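Local coordinates for protein japanin (Rhipicephalus appendiculatus, PDB 4BOE) that binds cholesterol in a lipocalin pocket and modulates the host immune response, blocking the differentiation of dendritic cells from monocytes, at residues 6-12 with 40-44. Coordinates in Å, arbitrary orientation, origin at the centre of the assembly. Numbering follows the deposited sequence.
Sequences AINTQTL and WVTRS
Arg43 carries the polar side of this contact, its guanidinium held by three backbone carbonyls of the loop 6-12. Arg43 NH1 donates to both Ala6 O and Asn8 O, each at 2.9 Å, while Arg43 NH2 reaches Gln10 O at 3.1 Å. Arg43 rises from an extended strand with rotamers m, t, p and chi4 near 88°; its NE is hydrogen-bonded to Thr31 OG1 on strand 26-37. The three oxygens lie round the edge of the group, near its plane, because the loop curls about the arginine tip: Ala6 (-56/-37) and Ile7 (-104/11) turn the chain, Asn8 and Gln10 are extended, and Thr9 (-91/1) bends it again between them. Thr9 N also forms a weak hydrogen bond to Asn8 OD1, 3.0 Å away. Leu12 CD1 covers one face of the guanidinium, and the Leu12 backbone pairs with Thr31 as strand 12-18 begins. Two residues before Arg43, Val41 (chi1 t) points the same way, toward the loop. Val41 CG2 packs 4.0 Å from Ile7 CB and 3.9 Å from Ile7 O; here the backbones come nearest, Ile7 CA to Val41 CA 6.0 Å. The hydrogen bonds and the Ile7-Val41 packing join the N-terminal segment, just before the first barrel strand, to the inner wall; Ala6 and Arg43 both touch the bound cholesterol, which places the contact beside the ligand pocket of a lipocalin beta-barrel.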
loop_
_atom_site.group_PDB
_atom_site.type_symbol
_atom_site.label_atom_id
_atom_site.label_comp_id
_atom_site.label_asym_id
_atom_site.label_seq_id
_atom_site.Cartn_x
_atom_site.Cartn_y
_atom_site.Cartn_z
ATOM N N ALA A 6 -5.050 7.677 0.249
ATOM C CA ALA A 6 -5.037 7.074 -1.088
ATOM C C ALA A 6 -5.151 8.085 -2.233
ATOM O O ALA A 6 -4.484 7.932 -3.256
ATOM C CB ALA A 6 -6.139 6.062 -1.202
ATOM N N ILE A 7 -5.960 9.146 -2.045
ATOM C CA ILE A 7 -6.173 10.205 -3.056
ATOM C C ILE A 7 -5.430 11.490 -2.725
ATOM O O ILE A 7 -5.584 12.492 -3.420
ATOM C CB ILE A 7 -7.686 10.422 -3.270
ATOM C CG1 ILE A 7 -8.426 10.804 -1.937
ATOM C CG2 ILE A 7 -8.288 9.155 -3.865
ATOM C CD1 ILE A 7 -9.544 11.645 -2.112
ATOM N N ASN A 8 -4.536 11.424 -1.741
ATOM C CA ASN A 8 -3.716 12.516 -1.301
ATOM C C ASN A 8 -2.343 12.398 -1.959
ATOM O O ASN A 8 -2.020 11.375 -2.574
ATOM C CB ASN A 8 -3.600 12.530 0.233
ATOM C CG ASN A 8 -3.485 13.921 0.819
ATOM O OD1 ASN A 8 -3.358 14.898 0.103
ATOM N ND2 ASN A 8 -3.480 14.034 2.121
ATOM N N THR A 9 -1.552 13.455 -1.840
ATOM C CA THR A 9 -0.277 13.620 -2.533
ATOM C C THR A 9 0.961 13.130 -1.806
ATOM O O THR A 9 2.061 13.216 -2.370
ATOM C CB THR A 9 -0.130 15.098 -2.923
ATOM O OG1 THR A 9 -0.283 15.916 -1.759
ATOM C CG2 THR A 9 -1.152 15.523 -3.963
ATOM N N GLN A 10 0.820 12.572 -0.613
ATOM C CA GLN A 10 1.988 12.031 0.101
ATOM C C GLN A 10 2.258 10.587 -0.309
ATOM O O GLN A 10 1.338 9.835 -0.603
ATOM C CB GLN A 10 1.803 12.102 1.622
ATOM C CG GLN A 10 2.139 13.484 2.193
ATOM C CD GLN A 10 3.628 13.788 2.270
ATOM O OE1 GLN A 10 4.498 12.901 2.380
ATOM N NE2 GLN A 10 3.952 15.061 2.282
ATOM N N THR A 11 3.524 10.210 -0.323
ATOM C CA THR A 11 3.939 8.848 -0.642
ATOM C C THR A 11 3.519 7.931 0.489
ATOM O O THR A 11 3.665 8.301 1.651
ATOM C CB THR A 11 5.444 8.799 -0.899
ATOM O OG1 THR A 11 5.736 9.636 -2.002
ATOM C CG2 THR A 11 5.981 7.391 -1.155
ATOM N N LEU A 12 3.017 6.736 0.148
ATOM C CA LEU A 12 2.603 5.731 1.122
ATOM C C LEU A 12 3.525 4.528 1.036
ATOM O O LEU A 12 3.857 4.092 -0.050
ATOM C CB LEU A 12 1.169 5.295 0.861
ATOM C CG LEU A 12 0.068 6.311 1.038
ATOM C CD1 LEU A 12 -1.234 5.788 0.442
ATOM C CD2 LEU A 12 -0.140 6.618 2.535
ATOM N N TRP A 40 -10.260 10.284 -10.744
ATOM C CA TRP A 40 -9.203 9.293 -10.660
ATOM C C TRP A 40 -7.858 9.874 -10.363
ATOM O O TRP A 40 -7.404 10.765 -11.072
ATOM C CB TRP A 40 -9.144 8.477 -11.945
ATOM C CG TRP A 40 -10.370 7.646 -12.147
ATOM C CD1 TRP A 40 -11.546 8.049 -12.712
ATOM C CD2 TRP A 40 -10.603 6.330 -11.626
ATOM N NE1 TRP A 40 -12.494 7.053 -12.589
ATOM C CE2 TRP A 40 -11.922 5.963 -11.987
ATOM C CE3 TRP A 40 -9.830 5.428 -10.883
ATOM C CZ2 TRP A 40 -12.477 4.729 -11.637
ATOM C CZ3 TRP A 40 -10.369 4.197 -10.548
ATOM C CH2 TRP A 40 -11.684 3.863 -10.898
ATOM N N VAL A 41 -7.182 9.330 -9.347
ATOM C CA VAL A 41 -5.816 9.722 -9.007
ATOM C C VAL A 41 -4.895 8.669 -9.605
ATOM O O VAL A 41 -5.134 7.481 -9.425
ATOM C CB VAL A 41 -5.640 9.865 -7.471
ATOM C CG1 VAL A 41 -4.168 9.981 -7.083
ATOM C CG2 VAL A 41 -6.411 11.088 -6.974
ATOM N N THR A 42 -3.807 9.097 -10.240
ATOM C CA THR A 42 -2.838 8.157 -10.789
ATOM C C THR A 42 -1.699 8.124 -9.822
ATOM O O THR A 42 -1.198 9.167 -9.404
ATOM C CB THR A 42 -2.387 8.512 -12.230
ATOM O OG1 THR A 42 -3.537 8.638 -13.036
ATOM C CG2 THR A 42 -1.523 7.428 -12.865
ATOM N N ARG A 43 -1.301 6.915 -9.449
ATOM C CA ARG A 43 -0.173 6.722 -8.566
ATOM C C ARG A 43 0.765 5.681 -9.205
ATOM O O ARG A 43 0.344 4.857 -10.018
ATOM C CB ARG A 43 -0.616 6.187 -7.193
ATOM C CG ARG A 43 -1.778 6.903 -6.490
ATOM C CD ARG A 43 -1.962 6.300 -5.071
ATOM N NE ARG A 43 -0.809 6.644 -4.249
ATOM C CZ ARG A 43 -0.656 7.741 -3.521
ATOM N NH1 ARG A 43 -1.657 8.599 -3.379
ATOM N NH2 ARG A 43 0.485 7.958 -2.871
ATOM N N SER A 44 2.001 5.693 -8.791
ATOM C CA SER A 44 2.956 4.662 -9.181
ATOM C C SER A 44 3.043 3.612 -8.075
ATOM O O SER A 44 2.721 3.901 -6.933
ATOM C CB SER A 44 4.341 5.263 -9.395
ATOM O OG SER A 44 4.846 5.784 -8.179
#